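Local coordinates for lipoprotein, putative (Bacillus anthracis, PDB 4NOH), which is of unknown function but belongs to an uncharacterised bacterial lipoprotein family and may bind lipid, at residues Val7-Glu12 against Glu162-Glu167; Asn30-Lys35 against Lys135-Ala140. All coordinates share one frame; numbering follows the deposited sequence.

Contact 1. Residues Val7-Glu12 against Glu162-Glu167; sequences VMYGDE and EAHMVE
Strand 5-10 and the C-terminal strand 162-166 form an antiparallel pair at one border of the large mixed sheet, where 162-166 is the outermost strand within the chain. The backbone bonds come in two sets. Val-7 and His-164 form a hydrogen-bonded pair, Val-7 N giving to His-164 O and His-164 N to Val-7 O, each nearly along the C=O axis. Around Tyr-9 and Glu-162 the ladder loosens: Tyr-9 N reaches Glu-162 O at 3.0 Å from above the carbonyl plane, and Glu-162 N to Tyr-9 O is weak at 3.4 Å. Between them, selenomethionine Met-8 faces Ala-163 in a non-hydrogen-bonded pair, with Ala-163 CA giving a CA-H...O contact to Val-7 O at 3.1 Å.

Most of the apolar packing lies on the sheet face of Val-7, Tyr-9 and His-164. Val-7 CG2 meets Val-166 CG1 at 3.6 Å, the two valines crossing at about a right angle, and Val-166 CG1 also sits over one face of the His-164 ring, toward its rim. Tyr-9 CD1 rests against Glu-162 CB, 3.8 Å away, while Tyr-115 stacks on the Tyr-9 ring.

Among side-chain polar contacts, Glu-162 bends at chi2 (57°), and its OE2 accepts Ala-163 N through the anti lone pair while also pairing with Lys-155. His-164 takes the crowded first torsion, CG between N and the carbonyl carbon (chi1 55°), which brings its ring diagonally across to Tyr-9. The rings lie rim to rim, planes 9° apart, and Tyr-9 OH meets His-164 NE2 in a 2.7 Å hydrogen bond.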
ATOM      1  N   VAL A   7       6.314   1.181   6.833  1.00 11.42           N
ATOM      2  CA  VAL A   7       5.185   0.556   6.147  1.00 11.05           C
ATOM      3  C   VAL A   7       5.503  -0.932   6.074  1.00 10.93           C
ATOM      4  O   VAL A   7       6.612  -1.307   5.699  1.00 11.45           O
ATOM      5  CB  VAL A   7       4.934   1.120   4.740  1.00 11.81           C
ATOM      6  CG1 VAL A   7       3.904   0.284   3.977  1.00 12.43           C
ATOM      7  CG2 VAL A   7       4.474   2.575   4.820  1.00 13.03           C
HETATM    8  N   MSE A   8       4.548  -1.757   6.447  1.00 11.77           N
HETATM    9  CA  MSE A   8       4.704  -3.205   6.458  1.00 12.67           C
HETATM   10  C   MSE A   8       3.539  -3.843   5.749  1.00 12.22           C
HETATM   11  O   MSE A   8       2.428  -3.298   5.707  1.00 12.93           O
HETATM   12  CB  MSE A   8       4.845  -3.726   7.892  1.00 14.27           C
HETATM   13  CG  MSE A   8       3.725  -3.305   8.811  1.00 14.62           C
HETATM   14 SE   MSE A   8       4.204  -3.595  10.717  1.00 18.81          SE
HETATM   15  CE  MSE A   8       5.152  -1.903  10.946  1.00 20.74           C
ATOM     16  N   TYR A   9       3.770  -5.033   5.210  1.00 12.43           N
ATOM     17  CA  TYR A   9       2.794  -5.724   4.419  1.00 12.68           C
ATOM     18  C   TYR A   9       2.756  -7.159   4.818  1.00 12.97           C
ATOM     19  O   TYR A   9       3.794  -7.771   5.025  1.00 13.56           O
ATOM     20  CB  TYR A   9       3.180  -5.711   2.938  1.00 13.53           C
ATOM     21  CG  TYR A   9       3.497  -4.364   2.342  1.00 12.73           C
ATOM     22  CD1 TYR A   9       4.762  -3.811   2.485  1.00 11.99           C
ATOM     23  CD2 TYR A   9       2.561  -3.670   1.585  1.00 13.15           C
ATOM     24  CE1 TYR A   9       5.087  -2.612   1.894  1.00 12.30           C
ATOM     25  CE2 TYR A   9       2.869  -2.443   0.989  1.00 12.91           C
ATOM     26  CZ  TYR A   9       4.135  -1.911   1.162  1.00 12.96           C
ATOM     27  OH  TYR A   9       4.426  -0.679   0.614  1.00 12.59           O
ATOM     28  N   GLY A  10       1.566  -7.729   4.885  1.00 13.49           N
ATOM     29  CA  GLY A  10       1.501  -9.164   5.223  1.00 14.27           C
ATOM     30  C   GLY A  10       0.136  -9.550   5.676  1.00 14.16           C
ATOM     31  O   GLY A  10      -0.867  -8.885   5.383  1.00 15.26           O
ATOM     32  N   ASP A  11       0.055 -10.689   6.332  1.00 15.12           N
ATOM     33  CA  ASP A  11      -1.219 -11.078   6.909  1.00 16.27           C
ATOM     34  C   ASP A  11      -1.536 -10.164   8.063  1.00 15.91           C
ATOM     35  O   ASP A  11      -0.641  -9.732   8.778  1.00 14.35           O
ATOM     36  CB  ASP A  11      -1.164 -12.528   7.444  1.00 19.69           C
ATOM     37  CG  ASP A  11      -1.473 -13.554   6.403  1.00 25.88           C
ATOM     38  OD1 ASP A  11      -1.583 -13.219   5.177  1.00 29.19           O
ATOM     39  OD2 ASP A  11      -1.667 -14.713   6.853  1.00 28.97           O
ATOM     40  N   GLU A  12      -2.825  -9.898   8.275  1.00 15.54           N
ATOM     41  CA  GLU A  12      -3.241  -9.077   9.395  1.00 17.29           C
ATOM     42  C   GLU A  12      -2.591  -9.515  10.692  1.00 16.01           C
ATOM     43  O   GLU A  12      -2.139  -8.680  11.468  1.00 14.72           O
ATOM     44  CB  GLU A  12      -4.776  -9.042   9.560  1.00 19.51           C
ATOM     45  CG  GLU A  12      -5.208  -8.095  10.702  1.00 23.19           C
ATOM     46  CD  GLU A  12      -6.720  -7.951  10.884  1.00 30.59           C
ATOM     47  OE1 GLU A  12      -7.483  -8.534  10.093  1.00 38.19           O
ATOM     48  OE2 GLU A  12      -7.144  -7.240  11.832  1.00 38.07           O
ATOM     49  N   GLU A 162       7.068  -7.903   4.054  1.00 14.60           N
ATOM     50  CA  GLU A 162       7.878  -6.828   3.539  1.00 15.37           C
ATOM     51  C   GLU A 162       7.695  -5.607   4.426  1.00 13.32           C
ATOM     52  O   GLU A 162       6.689  -5.469   5.110  1.00 12.95           O
ATOM     53  CB  GLU A 162       7.429  -6.515   2.103  1.00 16.20           C
ATOM     54  CG  GLU A 162       8.226  -5.429   1.387  1.00 17.68           C
ATOM     55  CD  GLU A 162       9.720  -5.714   1.314  1.00 19.67           C
ATOM     56  OE1 GLU A 162      10.209  -6.079   0.221  1.00 24.00           O
ATOM     57  OE2 GLU A 162      10.416  -5.622   2.357  1.00 20.38           O
ATOM     58  N   ALA A 163       8.715  -4.757   4.458  1.00 13.76           N
ATOM     59  CA  ALA A 163       8.682  -3.543   5.248  1.00 12.94           C
ATOM     60  C   ALA A 163       9.684  -2.559   4.697  1.00 13.43           C
ATOM     61  O   ALA A 163      10.706  -2.945   4.151  1.00 14.98           O
ATOM     62  CB  ALA A 163       8.971  -3.833   6.718  1.00 13.36           C
ATOM     63  N   HIS A 164       9.375  -1.268   4.822  1.00 12.66           N
ATOM     64  CA  HIS A 164      10.276  -0.221   4.380  1.00 13.49           C
ATOM     65  C   HIS A 164      10.093   1.036   5.195  1.00 13.52           C
ATOM     66  O   HIS A 164       9.007   1.285   5.751  1.00 12.93           O
ATOM     67  CB  HIS A 164      10.202   0.043   2.850  1.00 13.82           C
ATOM     68  CG  HIS A 164       8.835   0.350   2.303  1.00 13.40           C
ATOM     69  ND1 HIS A 164       8.623   1.372   1.404  1.00 14.43           N
ATOM     70  CD2 HIS A 164       7.644  -0.276   2.440  1.00 13.31           C
ATOM     71  CE1 HIS A 164       7.352   1.370   1.027  1.00 13.70           C
ATOM     72  NE2 HIS A 164       6.745   0.362   1.617  1.00 12.87           N
HETATM   73  N   MSE A 165      11.156   1.830   5.257  1.00 15.03           N
HETATM   74  CA  MSE A 165      11.142   3.097   5.962  1.00 15.91           C
HETATM   75  C   MSE A 165      10.500   4.136   5.094  1.00 16.38           C
HETATM   76  O   MSE A 165      10.797   4.246   3.884  1.00 17.63           O
HETATM   77  CB  MSE A 165      12.560   3.589   6.228  1.00 18.37           C
HETATM   78  CG  MSE A 165      13.324   2.626   7.132  1.00 21.25           C
HETATM   79 SE   MSE A 165      12.785   2.748   9.020  1.00 22.16          SE
HETATM   80  CE  MSE A 165      12.602   4.679   9.341  1.00 24.76           C
ATOM     81  N   VAL A 166       9.686   4.974   5.716  1.00 15.97           N
ATOM     82  CA  VAL A 166       9.002   6.004   4.992  1.00 17.95           C
ATOM     83  C   VAL A 166       8.941   7.301   5.773  1.00 18.51           C
ATOM     84  O   VAL A 166       8.982   7.298   6.996  1.00 18.20           O
ATOM     85  CB  VAL A 166       7.547   5.575   4.642  1.00 17.74           C
ATOM     86  CG1 VAL A 166       7.520   4.243   3.893  1.00 17.84           C
ATOM     87  CG2 VAL A 166       6.647   5.491   5.885  1.00 17.92           C
ATOM     88  N   GLU A 167       8.845   8.418   5.055  0.60 19.56           N
ATOM     89  CA  GLU A 167       8.658   9.715   5.695  0.60 22.12           C
ATOM     90  C   GLU A 167       7.164   9.898   5.929  0.60 22.48           C
ATOM     91  O   GLU A 167       6.349   9.743   5.007  0.60 23.29           O
ATOM     92  CB  GLU A 167       9.240  10.837   4.836  0.60 24.67           C
ATOM     93  CG  GLU A 167      10.745  10.710   4.711  0.60 26.34           C
ATOM     94  CD  GLU A 167      11.414  11.903   4.066  0.60 30.94           C
ATOM     95  OE1 GLU A 167      10.730  12.692   3.381  0.60 32.97           O
ATOM     96  OE2 GLU A 167      12.647  12.037   4.246  0.60 32.76           O
TER

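Contact 2. Residues Asn30-Lys35 against Lys135-Ala140; sequences NKFEAK and KTIGLA
The Phe-32 ring is approached obliquely by Ile-137 O, 3.5 Å from Phe-32 CD2, and Thr-51, Lys-54 and Met-55 of helix 49-57 pack on the same side chain. On the same sheet face, the Asn-30 amide lies alongside Leu-139, pointing the same way, with Asn-30 OD1 4.0 Å from Leu-139 CD2. Ile-137 spans the middle: its CB lies 4.2 Å from Phe-32 CB, and its CD1 reaches along to Ala-34 CB at 3.9 Å. Lys-135, at the end of this face, bends at chi2 and carries NZ away to salt bridges with Glu-161 and Asp-11.

A complete antiparallel ladder joins the strands. Asn-30 with Leu-139, Phe-32 with Ile-137 and Ala-34 with Lys-135 each exchange two N-H...O bonds. Ile-137 N to Phe-32 O is the straightest (177° at the hydrogen), and Lys-135 N to Ala-34 O, at 2.7 Å, is the shortest. At the non-hydrogen-bonded pairs, CA-H...O contacts fill in, as from Gly-138 CA to Asn-30 O at 3.3 Å.

The other face carries Lys-31, Glu-33 and Thr-136. Lys-31 NZ hydrogen-bonds to Gln-16 OE1, and Glu-33 OE2 to Tyr-127 OH. Thr-136 packs on helix 12-21, so that helix and helix 49-57 meet this strand pair from different sheet faces. Strand 5-10 adjoins 134-142 along its other side, and strand 42-48 adjoins 26-39.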
ATOM      1  N   ASN A  30      -1.835   2.876  11.406  1.00 13.58           N
ATOM      2  CA  ASN A  30      -2.946   2.790  10.487  1.00 14.49           C
ATOM      3  C   ASN A  30      -2.901   1.416   9.838  1.00 15.03           C
ATOM      4  O   ASN A  30      -1.824   0.920   9.474  1.00 16.87           O
ATOM      5  CB  ASN A  30      -2.879   3.888   9.403  1.00 16.75           C
ATOM      6  CG  ASN A  30      -2.888   5.290   9.966  1.00 20.48           C
ATOM      7  OD1 ASN A  30      -1.868   5.794  10.428  1.00 26.03           O
ATOM      8  ND2 ASN A  30      -4.026   5.960   9.850  1.00 24.12           N
ATOM      9  N   LYS A  31      -4.043   0.783   9.704  1.00 17.22           N
ATOM     10  CA  LYS A  31      -4.138  -0.497   8.997  1.00 17.62           C
ATOM     11  C   LYS A  31      -5.082  -0.340   7.815  1.00 15.53           C
ATOM     12  O   LYS A  31      -6.206   0.190   7.935  1.00 15.97           O
ATOM     13  CB  LYS A  31      -4.611  -1.614   9.911  1.00 21.00           C
ATOM     14  CG  LYS A  31      -3.594  -1.970  10.985  1.00 26.04           C
ATOM     15  CD  LYS A  31      -4.113  -3.051  11.922  1.00 30.84           C
ATOM     16  CE  LYS A  31      -5.388  -2.612  12.628  1.00 32.79           C
ATOM     17  NZ  LYS A  31      -5.741  -3.556  13.726  1.00 36.36           N
ATOM     18  N   PHE A  32      -4.628  -0.801   6.667  1.00 14.26           N
ATOM     19  CA  PHE A  32      -5.400  -0.721   5.426  1.00 14.64           C
ATOM     20  C   PHE A  32      -5.499  -2.126   4.859  1.00 15.94           C
ATOM     21  O   PHE A  32      -4.507  -2.840   4.797  1.00 18.58           O
ATOM     22  CB  PHE A  32      -4.708   0.189   4.394  1.00 14.35           C
ATOM     23  CG  PHE A  32      -4.328   1.559   4.906  1.00 15.10           C
ATOM     24  CD1 PHE A  32      -5.279   2.560   5.050  1.00 14.55           C
ATOM     25  CD2 PHE A  32      -3.012   1.838   5.232  1.00 16.33           C
ATOM     26  CE1 PHE A  32      -4.930   3.803   5.528  1.00 15.72           C
ATOM     27  CE2 PHE A  32      -2.666   3.092   5.725  1.00 16.64           C
ATOM     28  CZ  PHE A  32      -3.628   4.066   5.867  1.00 15.45           C
ATOM     29  N   GLU A  33      -6.681  -2.535   4.438  1.00 13.73           N
ATOM     30  CA  GLU A  33      -6.854  -3.826   3.820  1.00 14.52           C
ATOM     31  C   GLU A  33      -6.735  -3.716   2.302  1.00 12.98           C
ATOM     32  O   GLU A  33      -7.163  -2.733   1.671  1.00 12.81           O
ATOM     33  CB  GLU A  33      -8.235  -4.379   4.152  1.00 16.90           C
ATOM     34  CG  GLU A  33      -8.491  -5.760   3.613  1.00 20.78           C
ATOM     35  CD  GLU A  33      -9.935  -6.183   3.774  1.00 24.81           C
ATOM     36  OE1 GLU A  33     -10.289  -6.565   4.910  1.00 28.04           O
ATOM     37  OE2 GLU A  33     -10.701  -6.168   2.773  1.00 22.90           O
ATOM     38  N   ALA A  34      -6.134  -4.735   1.696  1.00 12.44           N
ATOM     39  CA  ALA A  34      -6.058  -4.816   0.255  1.00 12.70           C
ATOM     40  C   ALA A  34      -6.069  -6.283  -0.145  1.00 12.06           C
ATOM     41  O   ALA A  34      -6.005  -7.176   0.715  1.00 14.23           O
ATOM     42  CB  ALA A  34      -4.796  -4.126  -0.263  1.00 13.44           C
ATOM     43  N   LYS A  35      -6.191  -6.537  -1.437  1.00 12.42           N
ATOM     44  CA  LYS A  35      -6.139  -7.893  -1.975  1.00 13.87           C
ATOM     45  C   LYS A  35      -4.963  -7.980  -2.943  1.00 15.16           C
ATOM     46  O   LYS A  35      -4.753  -7.077  -3.761  1.00 15.57           O
ATOM     47  CB  LYS A  35      -7.451  -8.225  -2.673  1.00 14.46           C
ATOM     48  CG  LYS A  35      -8.611  -8.370  -1.711  1.00 15.44           C
ATOM     49  CD  LYS A  35      -9.983  -8.495  -2.350  1.00 16.23           C
ATOM     50  CE  LYS A  35     -11.053  -8.654  -1.274  1.00 17.43           C
ATOM     51  NZ  LYS A  35     -12.433  -8.778  -1.837  1.00 18.93           N
ATOM     52  N   LYS A 135      -4.771  -8.948   2.405  1.00 18.27           N
ATOM     53  CA  LYS A 135      -3.522  -8.658   3.057  1.00 17.04           C
ATOM     54  C   LYS A 135      -3.714  -7.323   3.757  1.00 16.19           C
ATOM     55  O   LYS A 135      -4.620  -6.545   3.427  1.00 16.83           O
ATOM     56  CB  LYS A 135      -2.359  -8.568   2.046  1.00 18.82           C
ATOM     57  CG  LYS A 135      -1.949  -9.908   1.411  1.00 20.48           C
ATOM     58  CD  LYS A 135      -1.214 -10.813   2.415  1.00 22.45           C
ATOM     59  CE  LYS A 135      -0.644 -12.075   1.772  1.00 24.80           C
ATOM     60  NZ  LYS A 135      -0.044 -13.002   2.777  1.00 26.92           N
ATOM     61  N   THR A 136      -2.869  -7.063   4.729  1.00 14.57           N
ATOM     62  CA  THR A 136      -2.886  -5.818   5.469  1.00 14.16           C
ATOM     63  C   THR A 136      -1.649  -4.982   5.161  1.00 13.71           C
ATOM     64  O   THR A 136      -0.528  -5.513   5.085  1.00 14.83           O
ATOM     65  CB  THR A 136      -2.959  -6.102   6.985  1.00 15.41           C
ATOM     66  OG1 THR A 136      -4.207  -6.732   7.259  1.00 19.65           O
ATOM     67  CG2 THR A 136      -2.813  -4.809   7.787  1.00 16.83           C
ATOM     68  N   ILE A 137      -1.861  -3.696   4.929  1.00 13.43           N
ATOM     69  CA  ILE A 137      -0.813  -2.728   4.785  1.00 13.09           C
ATOM     70  C   ILE A 137      -0.864  -1.919   6.046  1.00 12.81           C
ATOM     71  O   ILE A 137      -1.863  -1.268   6.332  1.00 12.85           O
ATOM     72  CB  ILE A 137      -1.055  -1.774   3.595  1.00 13.94           C
ATOM     73  CG1 ILE A 137      -1.212  -2.533   2.268  1.00 16.22           C
ATOM     74  CG2 ILE A 137       0.036  -0.717   3.505  1.00 14.61           C
ATOM     75  CD1 ILE A 137      -2.098  -1.804   1.299  1.00 19.79           C
ATOM     76  N   GLY A 138       0.212  -1.966   6.809  1.00 12.33           N
ATOM     77  CA  GLY A 138       0.281  -1.248   8.052  1.00 12.56           C
ATOM     78  C   GLY A 138       1.296  -0.133   8.027  1.00 12.53           C
ATOM     79  O   GLY A 138       2.375  -0.265   7.464  1.00 13.11           O
ATOM     80  N   LEU A 139       0.931   1.010   8.564  1.00 13.33           N
ATOM     81  CA  LEU A 139       1.817   2.123   8.734  1.00 13.30           C
ATOM     82  C   LEU A 139       2.002   2.317  10.228  1.00 13.47           C
ATOM     83  O   LEU A 139       1.042   2.486  10.942  1.00 13.74           O
ATOM     84  CB  LEU A 139       1.258   3.409   8.108  1.00 14.73           C
ATOM     85  CG  LEU A 139       2.041   4.660   8.483  1.00 16.65           C
ATOM     86  CD1 LEU A 139       3.466   4.580   7.947  1.00 16.21           C
ATOM     87  CD2 LEU A 139       1.348   5.952   8.038  1.00 18.98           C
ATOM     88  N   ALA A 140       3.233   2.271  10.702  1.00 13.03           N
ATOM     89  CA  ALA A 140       3.548   2.569  12.101  1.00 13.73           C
ATOM     90  C   ALA A 140       4.463   3.798  12.153  1.00 13.50           C
ATOM     91  O   ALA A 140       5.531   3.816  11.518  1.00 14.20           O
ATOM     92  CB  ALA A 140       4.238   1.398  12.746  1.00 13.80           C
TER

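From the N terminus, strand 5-10 comes first and helix 12-21 follows, leading into strand 26-39. Contact 2 closes a loop of 99 residues when strand 134-142 returns to 26-39. The chain then passes through helix 150-156 to its last strand, 162-166, where contact 1 closes a longer loop of 149 residues that contains the first entirely; the two nest and do not cross. In the sheet the order is 26-39, 134-142, 5-10, 162-166, so the inner strands of both contacts are neighbours. Met-8 O to Gly-138 N and Gly-10 O to Thr-136 N, both 2.8 Å and probable hydrogen bonds, join strand 5-10 to strand 134-142; contact 1 in turn adds the C-terminal strand.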